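PDB 3OR5: Thiol:disulfide interchange protein, thioredoxin family protein, which probably acts as a thiol:disulfide oxidoreductase of the TlpA-like branch of the thioredoxin family, with a likely role in cytochrome c biogenesis. Local coordinates for residues P13-S18 against R104-Y109; F42-P47 against V75-P80; D55-Q60 against G90-V95; V71-N76 against M96-E101; I117-V122 against S130-G135. All blocks are in the same frame, centred on the assembly; numbering follows the deposited sequence.

Contact 1: P13-S18 against R104-Y109; sequences PAPSFS and RAFNGY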
# COMPACT_ATOMS: atom_id res chain seq x y z
N PRO A 13 -2.07 9.14 -13.38
CA PRO A 13 -0.67 8.89 -13.01
C PRO A 13 -0.56 8.82 -11.49
O PRO A 13 -1.24 9.55 -10.75
CB PRO A 13 0.08 10.13 -13.55
CG PRO A 13 -0.91 10.68 -14.60
CD PRO A 13 -2.22 10.47 -14.01
N ALA A 14 0.24 7.86 -11.01
CA ALA A 14 0.45 7.75 -9.58
C ALA A 14 1.28 8.94 -9.09
O ALA A 14 2.06 9.49 -9.85
CB ALA A 14 1.21 6.48 -9.30
N PRO A 15 1.13 9.28 -7.83
CA PRO A 15 1.93 10.39 -7.29
C PRO A 15 3.36 9.98 -6.94
O PRO A 15 3.67 8.81 -6.81
CB PRO A 15 1.22 10.75 -5.99
CG PRO A 15 0.47 9.50 -5.59
CD PRO A 15 0.29 8.65 -6.80
N SER A 16 4.24 10.96 -6.82
CA SER A 16 5.60 10.72 -6.34
C SER A 16 5.55 10.88 -4.85
O SER A 16 4.90 11.78 -4.33
CB SER A 16 6.54 11.81 -6.88
OG SER A 16 6.91 11.50 -8.21
N PHE A 17 6.24 9.98 -4.16
CA PHE A 17 6.33 10.12 -2.73
C PHE A 17 7.56 9.33 -2.21
O PHE A 17 8.04 8.43 -2.83
CB PHE A 17 5.04 9.57 -2.04
CG PHE A 17 4.72 8.11 -2.34
CD1 PHE A 17 4.85 7.20 -1.32
CD2 PHE A 17 4.21 7.67 -3.55
CE1 PHE A 17 4.50 5.86 -1.51
CE2 PHE A 17 3.90 6.33 -3.77
CZ PHE A 17 4.08 5.41 -2.74
N SER A 18 8.01 9.73 -1.03
CA SER A 18 9.27 9.21 -0.52
C SER A 18 9.33 9.42 0.96
O SER A 18 8.53 10.17 1.53
CB SER A 18 10.52 9.89 -1.18
OG SER A 18 10.57 11.28 -0.94
N ARG A 104 -2.03 13.56 1.61
CA ARG A 104 -2.56 14.44 0.52
C ARG A 104 -2.15 13.87 -0.84
O ARG A 104 -2.86 14.13 -1.83
CB ARG A 104 -1.99 15.85 0.67
CG ARG A 104 -2.55 16.67 1.80
CD ARG A 104 -2.16 18.16 1.54
NE ARG A 104 -0.76 18.39 1.90
CZ ARG A 104 -0.38 18.72 3.13
NH1 ARG A 104 -1.30 18.82 4.09
NH2 ARG A 104 0.91 18.89 3.41
N ALA A 105 -1.05 13.12 -0.95
CA ALA A 105 -0.65 12.49 -2.20
C ALA A 105 -1.72 11.55 -2.82
O ALA A 105 -1.82 11.46 -4.05
CB ALA A 105 0.67 11.75 -2.10
N PHE A 106 -2.48 10.87 -1.95
CA PHE A 106 -3.52 9.92 -2.32
C PHE A 106 -4.97 10.34 -2.10
O PHE A 106 -5.88 9.74 -2.66
CB PHE A 106 -3.24 8.57 -1.64
CG PHE A 106 -2.06 7.93 -2.18
CD1 PHE A 106 -2.13 7.16 -3.30
CD2 PHE A 106 -0.79 8.22 -1.59
CE1 PHE A 106 -0.97 6.57 -3.85
CE2 PHE A 106 0.33 7.65 -2.14
CZ PHE A 106 0.25 6.82 -3.21
N ASN A 107 -5.19 11.37 -1.27
CA ASN A 107 -6.53 11.83 -0.94
C ASN A 107 -7.37 12.15 -2.16
O ASN A 107 -8.61 11.95 -2.09
CB ASN A 107 -6.38 13.21 -0.21
CG ASN A 107 -6.65 13.12 1.19
OD1 ASN A 107 -7.14 12.10 1.72
ND2 ASN A 107 -6.32 14.22 1.87
N GLY A 108 -6.73 12.68 -3.19
CA GLY A 108 -7.45 13.13 -4.39
C GLY A 108 -8.13 12.03 -5.18
O GLY A 108 -8.98 12.31 -6.05
N TYR A 109 -7.72 10.77 -4.94
CA TYR A 109 -8.30 9.65 -5.73
C TYR A 109 -9.60 9.11 -5.18
O TYR A 109 -10.22 8.22 -5.78
CB TYR A 109 -7.27 8.49 -5.86
CG TYR A 109 -5.96 8.93 -6.47
CD1 TYR A 109 -5.83 9.31 -7.82
CD2 TYR A 109 -4.83 8.90 -5.70
CE1 TYR A 109 -4.56 9.73 -8.33
CE2 TYR A 109 -3.61 9.33 -6.20
CZ TYR A 109 -3.49 9.73 -7.49
OH TYR A 109 -2.25 10.15 -7.93
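Phe17 and Phe106 meet edge to face, their first torsions directing CG of each toward the other side chain: CG of Phe17 lies between its backbone N and carbonyl carbon (chi1 57°), and CG of Phe106 lies anti to its carbonyl carbon (chi1 -69°). The edge of Phe106 is turned to the face of Phe17 in a T-shaped pair, centroids 5.3 Å apart and planes at 82°. Pro15 sits over one face of the same Phe106 ring: its CG is 3.8 Å from the ring centroid, a CH-pi contact displaced toward the rim. CG and CB of Pro15 also touch the helix backbone and Ala105, with CG of Pro15 3.4 Å from O of Ala105 and CB of Pro15 4.1 Å from CB of Ala105. The contact thus joins the loop before strand 18-20 to helix 100-107 and the residues that follow it, on one face of a thioredoxin-fold sheet; Val39 of the central strand 36-42 touches both phenylalanines. Farther along, Tyr109 and Pro15 approach tip to tip, CD of Pro15 lying 3.2 Å from OH of Tyr109. That hydroxyl donates to the backbone of the loop, OH of Tyr109 to O of Pro13 at 3.1 Å, in the plane of the carbonyl.

Contact 2: F42-P47 against V75-P80; sequences FATWCP and VNEQLP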
# COMPACT_ATOMS: atom_id res chain seq x y z
N PHE A 42 -3.26 2.14 6.71
CA PHE A 42 -3.71 1.17 7.75
C PHE A 42 -3.37 1.64 9.16
O PHE A 42 -2.53 2.54 9.31
CB PHE A 42 -3.02 -0.24 7.57
CG PHE A 42 -1.56 -0.23 7.94
CD1 PHE A 42 -1.15 -0.83 9.13
CD2 PHE A 42 -0.60 0.36 7.11
CE1 PHE A 42 0.19 -0.79 9.53
CE2 PHE A 42 0.78 0.36 7.49
CZ PHE A 42 1.16 -0.21 8.71
N ALA A 43 -3.97 0.96 10.20
CA ALA A 43 -3.48 1.11 11.52
C ALA A 43 -3.39 -0.28 12.14
O ALA A 43 -4.19 -1.16 11.81
CB ALA A 43 -4.45 2.01 12.37
N THR A 44 -2.38 -0.47 12.99
CA THR A 44 -2.20 -1.85 13.54
C THR A 44 -3.26 -2.12 14.62
O THR A 44 -3.44 -3.28 14.95
CB THR A 44 -0.83 -2.09 14.15
OG1 THR A 44 -0.70 -1.43 15.43
CG2 THR A 44 0.28 -1.59 13.19
N TRP A 45 -3.91 -1.07 15.14
CA TRP A 45 -4.97 -1.32 16.13
C TRP A 45 -6.30 -1.67 15.51
O TRP A 45 -7.28 -2.04 16.21
CB TRP A 45 -5.09 -0.11 17.06
CG TRP A 45 -5.28 1.24 16.36
CD1 TRP A 45 -4.31 2.21 16.28
CD2 TRP A 45 -6.43 1.76 15.70
NE1 TRP A 45 -4.81 3.28 15.64
CE2 TRP A 45 -6.09 3.06 15.26
CE3 TRP A 45 -7.72 1.28 15.46
CZ2 TRP A 45 -7.00 3.89 14.61
CZ3 TRP A 45 -8.64 2.10 14.80
CH2 TRP A 45 -8.25 3.37 14.34
N CYS A 46 -6.42 -1.52 14.18
CA CYS A 46 -7.72 -1.63 13.48
C CYS A 46 -7.99 -3.08 13.09
O CYS A 46 -7.20 -3.74 12.41
CB CYS A 46 -7.62 -0.64 12.29
SG CYS A 46 -9.13 -0.87 11.22
N PRO A 47 -9.05 -3.72 13.64
CA PRO A 47 -9.14 -5.18 13.41
C PRO A 47 -9.16 -5.67 11.94
O PRO A 47 -8.50 -6.69 11.69
CB PRO A 47 -10.47 -5.56 14.13
CG PRO A 47 -10.43 -4.60 15.28
CD PRO A 47 -9.90 -3.27 14.78
N VAL A 75 -1.51 5.21 9.64
CA VAL A 75 -2.26 6.40 10.03
C VAL A 75 -2.73 6.27 11.46
O VAL A 75 -2.88 5.14 11.95
CB VAL A 75 -3.45 6.60 9.08
CG1 VAL A 75 -2.95 7.03 7.62
CG2 VAL A 75 -4.38 5.43 9.04
N ASN A 76 -2.94 7.42 12.14
CA ASN A 76 -3.49 7.33 13.52
C ASN A 76 -2.68 6.40 14.40
O ASN A 76 -3.22 5.72 15.23
CB ASN A 76 -4.98 6.91 13.47
CG ASN A 76 -5.86 7.85 12.62
OD1 ASN A 76 -6.78 8.51 13.15
ND2 ASN A 76 -5.66 7.87 11.33
N GLU A 77 -1.35 6.42 14.23
CA GLU A 77 -0.48 5.47 14.86
C GLU A 77 0.63 6.07 15.70
O GLU A 77 0.77 7.32 15.83
CB GLU A 77 0.08 4.47 13.77
CG GLU A 77 -0.81 3.22 13.72
CD GLU A 77 -0.64 2.28 14.91
OE1 GLU A 77 -0.03 2.64 15.94
OE2 GLU A 77 -1.10 1.11 14.78
N GLN A 78 1.35 5.18 16.39
CA GLN A 78 2.55 5.54 17.16
C GLN A 78 3.72 4.65 16.69
O GLN A 78 3.60 3.48 16.45
CB GLN A 78 2.34 5.32 18.63
CG GLN A 78 1.31 6.30 19.20
CD GLN A 78 1.15 6.16 20.75
OE1 GLN A 78 2.05 5.73 21.47
NE2 GLN A 78 -0.01 6.61 21.24
N LEU A 79 4.90 5.29 16.57
CA LEU A 79 6.08 4.58 16.11
C LEU A 79 6.41 3.27 16.83
O LEU A 79 6.56 2.29 16.17
CB LEU A 79 7.25 5.61 16.18
CG LEU A 79 8.58 5.04 15.66
CD1 LEU A 79 8.47 4.84 14.17
CD2 LEU A 79 9.59 6.13 15.89
N PRO A 80 6.46 3.20 18.19
CA PRO A 80 6.79 1.92 18.77
C PRO A 80 5.75 0.79 18.52
O PRO A 80 6.13 -0.37 18.41
CB PRO A 80 6.82 2.23 20.31
CG PRO A 80 6.10 3.54 20.51
CD PRO A 80 6.37 4.29 19.19
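Glu77 and Thr44 make two of the four hydrogen bonds between two loops of the thioredoxin fold: the one leading from strand 36-42 into helix 47-63, which holds Cys46 of a CxxC pair resembling the redox centre of this family, and the one leading into helix 79-89. Carboxylate bonds come first. OE2 of Glu77 takes two donors, N of Thr44 at 2.7 Å on its anti lone pair and OG1 of Thr44, also at 2.7 Å, on the syn side. The other oxygen, OE1 of Glu77, accepts N of Gln78 at 2.9 Å and is also bonded to Asn81, so both oxygens are engaged and the carboxylate is restrained from turning. An alanine in place of Glu77 would probably leave the amide and hydroxyl of Thr44 without their shared acceptor. Among carbon contacts, CB of Ala43 lies 4.1 Å from CG of Glu77, and CZ2 of Trp45 lies 3.8 Å from CB of Asn76. Two further hydrogen bonds use backbone acceptors. N of Val75 donates to O of Phe42 at 2.9 Å. The indole bond is nearly straight: NE1 of Trp45 donates to O of Asn76 at 2.9 Å (176°), the acceptor in the ring plane but the donor above the carbonyl plane.

Contact 3: D55-Q60 against G90-V95; sequences DMVQVQ and GIIYPV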
# COMPACT_ATOMS: atom_id res chain seq x y z
N ASP A 55 -2.17 -11.66 5.27
CA ASP A 55 -2.39 -12.16 3.89
C ASP A 55 -1.54 -11.31 2.95
O ASP A 55 -1.05 -11.84 1.99
CB ASP A 55 -3.88 -12.03 3.51
CG ASP A 55 -4.75 -13.06 4.32
OD1 ASP A 55 -4.22 -14.07 4.78
OD2 ASP A 55 -5.98 -12.88 4.45
N MSE A 56 -1.46 -10.01 3.20
CA MSE A 56 -0.63 -9.12 2.38
C MSE A 56 0.82 -9.62 2.43
O MSE A 56 1.49 -9.62 1.39
CB MSE A 56 -0.69 -7.66 2.83
CG MSE A 56 -2.05 -7.12 2.46
SE MSE A 56 -2.24 -5.30 3.24
CE MSE A 56 -0.69 -4.55 2.65
N VAL A 57 1.24 -9.98 3.64
CA VAL A 57 2.69 -10.42 3.79
C VAL A 57 2.86 -11.71 2.95
O VAL A 57 3.88 -11.87 2.26
CB VAL A 57 2.99 -10.67 5.28
CG1 VAL A 57 4.36 -11.39 5.44
CG2 VAL A 57 3.08 -9.32 5.98
N GLN A 58 1.90 -12.64 3.00
CA GLN A 58 2.06 -13.82 2.16
C GLN A 58 2.09 -13.50 0.66
O GLN A 58 2.87 -14.11 -0.13
CB GLN A 58 0.97 -14.86 2.43
CG GLN A 58 1.41 -16.24 1.92
CD GLN A 58 2.63 -16.80 2.65
OE1 GLN A 58 2.65 -16.90 3.88
NE2 GLN A 58 3.70 -17.12 1.88
N VAL A 59 1.19 -12.62 0.22
CA VAL A 59 1.18 -12.22 -1.18
C VAL A 59 2.53 -11.52 -1.58
O VAL A 59 3.08 -11.73 -2.70
CB VAL A 59 -0.05 -11.29 -1.48
CG1 VAL A 59 0.02 -10.71 -2.91
CG2 VAL A 59 -1.34 -12.15 -1.29
N GLN A 60 3.05 -10.70 -0.70
CA GLN A 60 4.37 -10.07 -0.93
C GLN A 60 5.41 -11.18 -1.21
O GLN A 60 6.27 -10.98 -2.08
CB GLN A 60 4.77 -9.21 0.29
CG GLN A 60 6.11 -8.55 0.09
CD GLN A 60 6.03 -7.33 -0.78
OE1 GLN A 60 4.97 -6.78 -1.06
NE2 GLN A 60 7.20 -6.84 -1.14
N GLY A 90 6.11 -10.01 10.89
CA GLY A 90 7.12 -10.15 9.84
C GLY A 90 6.83 -9.39 8.56
O GLY A 90 6.83 -9.97 7.44
N ILE A 91 6.50 -8.12 8.72
CA ILE A 91 6.16 -7.32 7.57
C ILE A 91 7.47 -7.02 6.83
O ILE A 91 8.44 -6.45 7.38
CB ILE A 91 5.46 -6.04 8.01
CG1 ILE A 91 4.09 -6.44 8.59
CG2 ILE A 91 5.34 -5.07 6.76
CD1 ILE A 91 3.38 -5.17 9.13
N ILE A 92 7.48 -7.45 5.57
CA ILE A 92 8.66 -7.43 4.74
C ILE A 92 8.57 -6.46 3.58
O ILE A 92 9.35 -6.54 2.64
CB ILE A 92 8.81 -8.82 4.17
CG1 ILE A 92 7.45 -9.31 3.52
CG2 ILE A 92 9.44 -9.61 5.37
CD1 ILE A 92 7.48 -10.60 2.65
N TYR A 93 7.56 -5.60 3.59
CA TYR A 93 7.46 -4.53 2.56
C TYR A 93 7.63 -3.16 3.24
O TYR A 93 7.51 -3.08 4.49
CB TYR A 93 6.15 -4.63 1.83
CG TYR A 93 4.94 -4.73 2.71
CD1 TYR A 93 4.36 -3.54 3.21
CD2 TYR A 93 4.33 -5.91 2.94
CE1 TYR A 93 3.14 -3.60 4.03
CE2 TYR A 93 3.17 -6.01 3.72
CZ TYR A 93 2.55 -4.83 4.23
OH TYR A 93 1.36 -4.87 5.02
N PRO A 94 7.89 -2.10 2.52
CA PRO A 94 8.16 -0.81 3.16
C PRO A 94 6.95 -0.29 3.90
O PRO A 94 5.83 -0.31 3.36
CB PRO A 94 8.48 0.15 2.01
CG PRO A 94 8.90 -0.81 0.92
CD PRO A 94 8.07 -2.04 1.07
N VAL A 95 7.19 0.21 5.09
CA VAL A 95 6.12 0.90 5.84
C VAL A 95 6.59 2.18 6.42
O VAL A 95 7.66 2.23 7.06
CB VAL A 95 5.77 -0.03 7.03
CG1 VAL A 95 4.73 0.70 8.03
CG2 VAL A 95 5.12 -1.41 6.63
O HOH W 1 9.67 -8.05 0.23
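Gln60 and Ile92 are bridged by a water that accepts from NE2 of Gln60 at 3.1 Å and donates to O of Ile92 at 2.9 Å. The amide has further partners on the neighbouring strand: OE1 of Gln60 accepts from N of Phe70, and NE2 of Gln60 also bonds OG1 of Thr69, so this buried amide has its polar atoms satisfied and its rotation fixed. CG of Gln60 is anti to the backbone N (chi1 180°), and this methylene packs on CD1 of Ile92 at 3.6 Å, the two side chains sliding past each other in opposite directions. The amide carbon CD of Gln60 lies 3.8 Å from CB of Tyr93, with amide and ring planes 49° apart. A leucine in place of Gln60 would probably leave N of Phe70 and the bridging water without their amide partner. One turn back, Val57 spreads its branches: CG1 of Val57 lies 3.5 Å from O of Gly90, and CG2 of Val57 lies 4.0 Å from CE2 of Tyr93. Selenomethionine Met56 crosses Tyr93 at about a right angle, its CE 3.6 Å from CZ of Tyr93. Ile91 CG2 covers one face of that ring over its centre. Gly90, with positive phi, is the C-prime residue of a Schellman motif ending helix 79-89, whose exit loop packs on helix 47-63 as it turns into strand 95-97 of the thioredoxin fold.

Contact 4: V71-N76 against M96-E101; sequences VGIAVN and MMATPE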
# COMPACT_ATOMS: atom_id res chain seq x y z
N VAL A 71 3.13 -1.21 -0.21
CA VAL A 71 3.78 -0.19 0.58
C VAL A 71 2.75 0.17 1.65
O VAL A 71 1.54 0.43 1.31
CB VAL A 71 4.00 1.04 -0.28
CG1 VAL A 71 4.59 2.17 0.56
CG2 VAL A 71 4.92 0.75 -1.46
N GLY A 72 3.15 0.17 2.91
CA GLY A 72 2.15 0.50 3.98
C GLY A 72 2.38 1.93 4.47
O GLY A 72 3.51 2.38 4.63
N ILE A 73 1.30 2.66 4.75
CA ILE A 73 1.41 4.01 5.35
C ILE A 73 0.52 3.95 6.58
O ILE A 73 -0.69 3.74 6.48
CB ILE A 73 0.93 5.08 4.35
CG1 ILE A 73 1.96 5.14 3.15
CG2 ILE A 73 0.89 6.48 5.10
CD1 ILE A 73 1.52 6.10 2.01
N ALA A 74 1.12 4.10 7.76
CA ALA A 74 0.40 3.86 9.04
C ALA A 74 -0.19 5.18 9.51
O ALA A 74 0.55 6.15 9.76
CB ALA A 74 1.38 3.35 10.12
N VAL A 75 -1.51 5.21 9.64
CA VAL A 75 -2.26 6.40 10.03
C VAL A 75 -2.73 6.27 11.46
O VAL A 75 -2.88 5.14 11.95
CB VAL A 75 -3.45 6.60 9.08
CG1 VAL A 75 -2.95 7.03 7.62
CG2 VAL A 75 -4.38 5.43 9.04
N ASN A 76 -2.94 7.42 12.14
CA ASN A 76 -3.49 7.33 13.52
C ASN A 76 -2.68 6.40 14.40
O ASN A 76 -3.22 5.72 15.23
CB ASN A 76 -4.98 6.91 13.47
CG ASN A 76 -5.86 7.85 12.62
OD1 ASN A 76 -6.78 8.51 13.15
ND2 ASN A 76 -5.66 7.87 11.33
N MSE A 96 5.82 3.25 6.19
CA MSE A 96 6.17 4.63 6.66
C MSE A 96 5.08 5.10 7.60
O MSE A 96 3.86 4.79 7.38
CB MSE A 96 6.32 5.65 5.50
CG MSE A 96 7.52 5.27 4.74
SE MSE A 96 7.58 6.50 3.15
CE MSE A 96 6.17 5.63 2.16
N MSE A 97 5.46 5.88 8.60
CA MSE A 97 4.41 6.64 9.35
C MSE A 97 3.78 7.68 8.46
O MSE A 97 4.48 8.39 7.70
CB MSE A 97 5.01 7.40 10.54
CG MSE A 97 5.81 6.45 11.49
SE MSE A 97 4.58 5.15 12.42
CE MSE A 97 3.47 6.43 13.42
N ALA A 98 2.44 7.84 8.55
CA ALA A 98 1.83 8.85 7.69
C ALA A 98 2.34 10.24 8.05
O ALA A 98 2.67 10.56 9.24
CB ALA A 98 0.31 8.84 7.92
N THR A 99 2.40 11.06 7.01
CA THR A 99 2.65 12.48 7.15
C THR A 99 1.50 13.19 6.39
O THR A 99 0.80 12.58 5.58
CB THR A 99 3.91 12.90 6.47
OG1 THR A 99 3.85 12.68 5.06
CG2 THR A 99 5.20 12.19 7.00
N PRO A 100 1.26 14.47 6.69
CA PRO A 100 0.18 15.09 5.91
C PRO A 100 0.42 15.07 4.43
O PRO A 100 -0.57 14.91 3.67
CB PRO A 100 0.15 16.56 6.42
CG PRO A 100 0.73 16.47 7.79
CD PRO A 100 1.79 15.33 7.77
N GLU A 101 1.68 15.15 4.02
CA GLU A 101 2.02 15.09 2.62
C GLU A 101 1.69 13.72 1.97
O GLU A 101 1.24 13.65 0.83
CB GLU A 101 3.52 15.34 2.47
CG GLU A 101 4.07 15.22 1.09
CD GLU A 101 5.57 15.58 1.09
OE1 GLU A 101 6.36 14.90 1.82
OE2 GLU A 101 5.97 16.53 0.38
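Ala74 bonds Met96 and Ala98 through its backbone, N of Ala74 to O of Met96 at 2.9 Å and N of Ala98 to O of Ala74 at 2.8 Å. With N of Met96 to O of Gly72 at 2.9 Å, this is the ladder of two parallel strands, 68-74 and 95-97, joined through helix 79-89 in a beta-alpha-beta crossover of the thioredoxin fold. Strand 95-97 is the outermost strand on this side of the sheet, while strand 68-74 pairs on its other flank with strand 36-42. A CA-H...O contact, CA of Ile73 to O of Met96 at 3.3 Å, supplements the ladder.

Packing differs on the two faces. On that of Ala74 and Met97, CB of Ala74 faces the selenium of selenomethionine Met97 at 4.3 Å, and Val82 of helix 79-89 touches both residues. On the face of Ile73 and Met96, the selenomethionine Met96 is bent at its third torsion (chi3 -75°), which brings its CE to 4.1 Å from CG1 of Val71; Phe17 and Phe27 also meet its chain. Beyond the ladder, the methyl of Ala98 packs against two branched residues: CB of Ala98 lies 3.7 Å from CG2 of Ile73 and the same distance from CG1 of Val75.

Contact 5: I117-V122 against S130-G135; sequences IPTSFV and SGVIVG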
# COMPACT_ATOMS: atom_id res chain seq x y z
N ILE A 117 -10.26 3.09 7.34
CA ILE A 117 -9.15 2.15 7.12
C ILE A 117 -9.61 0.75 7.26
O ILE A 117 -10.56 0.49 8.08
CB ILE A 117 -7.97 2.36 8.04
CG1 ILE A 117 -8.48 2.56 9.46
CG2 ILE A 117 -7.13 3.49 7.53
CD1 ILE A 117 -7.28 2.62 10.53
N PRO A 118 -9.00 -0.20 6.54
CA PRO A 118 -7.89 0.15 5.58
C PRO A 118 -8.43 0.71 4.27
O PRO A 118 -9.61 0.43 3.90
CB PRO A 118 -7.31 -1.23 5.31
CG PRO A 118 -8.49 -2.16 5.45
CD PRO A 118 -9.14 -1.65 6.68
N THR A 119 -7.66 1.60 3.61
CA THR A 119 -7.99 2.06 2.26
C THR A 119 -6.69 1.82 1.49
O THR A 119 -5.62 2.26 1.95
CB THR A 119 -8.28 3.54 2.24
OG1 THR A 119 -9.55 3.84 2.95
CG2 THR A 119 -8.53 4.03 0.79
N SER A 120 -6.83 1.20 0.34
CA SER A 120 -5.63 0.94 -0.43
C SER A 120 -5.82 1.37 -1.85
O SER A 120 -6.93 1.45 -2.37
CB SER A 120 -5.37 -0.54 -0.41
OG SER A 120 -5.16 -1.11 0.93
N PHE A 121 -4.71 1.65 -2.50
CA PHE A 121 -4.72 2.15 -3.93
C PHE A 121 -3.93 1.21 -4.76
O PHE A 121 -2.81 0.80 -4.35
CB PHE A 121 -4.12 3.54 -3.97
CG PHE A 121 -4.90 4.53 -3.15
CD1 PHE A 121 -5.95 5.18 -3.73
CD2 PHE A 121 -4.63 4.72 -1.79
CE1 PHE A 121 -6.72 6.07 -2.98
CE2 PHE A 121 -5.44 5.59 -1.00
CZ PHE A 121 -6.48 6.27 -1.61
N VAL A 122 -4.51 0.81 -5.88
CA VAL A 122 -3.81 -0.18 -6.79
C VAL A 122 -3.17 0.58 -7.92
O VAL A 122 -3.88 1.27 -8.69
CB VAL A 122 -4.79 -1.19 -7.33
CG1 VAL A 122 -4.01 -2.22 -8.22
CG2 VAL A 122 -5.60 -1.96 -6.20
N SER A 130 -5.35 2.47 -10.79
CA SER A 130 -6.42 1.76 -11.49
C SER A 130 -7.63 1.58 -10.63
O SER A 130 -8.76 1.47 -11.11
CB SER A 130 -5.88 0.31 -11.75
OG SER A 130 -5.09 0.39 -12.92
N GLY A 131 -7.44 1.56 -9.32
CA GLY A 131 -8.58 1.21 -8.46
C GLY A 131 -8.28 1.53 -7.00
O GLY A 131 -7.12 1.73 -6.59
N VAL A 132 -9.35 1.57 -6.23
CA VAL A 132 -9.28 1.82 -4.80
C VAL A 132 -9.94 0.69 -4.07
O VAL A 132 -11.08 0.31 -4.38
CB VAL A 132 -9.95 3.21 -4.46
CG1 VAL A 132 -9.74 3.44 -3.01
CG2 VAL A 132 -9.34 4.38 -5.30
N ILE A 133 -9.31 0.16 -3.04
CA ILE A 133 -9.87 -0.91 -2.26
C ILE A 133 -10.30 -0.29 -0.93
O ILE A 133 -9.50 0.24 -0.17
CB ILE A 133 -8.82 -2.00 -1.96
CG1 ILE A 133 -8.33 -2.63 -3.26
CG2 ILE A 133 -9.41 -3.10 -1.06
CD1 ILE A 133 -7.10 -3.48 -3.09
N VAL A 134 -11.61 -0.34 -0.66
CA VAL A 134 -12.12 0.13 0.66
C VAL A 134 -12.99 -0.99 1.29
O VAL A 134 -13.85 -0.70 2.12
CB VAL A 134 -13.00 1.36 0.56
CG1 VAL A 134 -12.22 2.62 0.06
CG2 VAL A 134 -14.24 1.06 -0.29
N GLY A 135 -12.79 -2.22 0.89
CA GLY A 135 -13.49 -3.39 1.42
C GLY A 135 -12.52 -4.55 1.58
O GLY A 135 -11.44 -4.57 0.97
O HOH W 2 -7.66 -1.65 1.87
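Phe121 and Val132 lie side by side and point the same way, a non-hydrogen-bonded pair of the antiparallel hairpin formed by strands 119-123 and 129-133 at one side of the thioredoxin-fold sheet. CG2 of Val132 comes to 3.8 Å from CD1 of Phe121, approaching the ring obliquely, and the Phe106 ring meets Phe121 as well. Thr119 and Val134 are likewise aligned, CG2 of Thr119 4.0 Å from CG1 of Val134, while OG1 of Thr119 is bonded to O of Gly116. On the other face, that of Ser120, Val122 and Ile133, the two larger chains cross at a slant. CG1 of Ile133 lies anti to its carbonyl carbon (chi1 -62°), and the extended chain beyond it brings CD1 of Ile133 to 3.8 Å from CG2 of Val122. Four backbone bonds set this register, among them N of Ile133 to O of Ser120 at 2.8 Å and N of Val122 to O of Gly131 at 2.9 Å, the latter nearly straight at 177°. Pro118, preceded by a cis peptide bond as is characteristic of thioredoxins, touches Cys49 of the CxxC pair. A water lies 2.7 Å from OG of Ser120 and donates a weak bond to O of Ile133.

In the fold
Contacts 3 and 4 are the most buried of the five; contacts 1, 2 and 5 each reach partly to the surface. Contacts 4 and 5 belong to one sheet, parallel at the 95-97 side and antiparallel at the 129-133 side, and both rest on regular backbone ladders. Contacts 1 and 3 instead pack a loop against a helix, on opposite sides of the chain's centre, the first aromatic and the second mixed, with Tyr93, aliphatic groups and a water-bridged glutamine. Contact 2, at the strand ends beside Cys46, is the most polar in its side chains. It shares Val75 and Asn76 with contact 4 and meets Ile117 of contact 5, while Phe17 and Met96 join contacts 1 and 4.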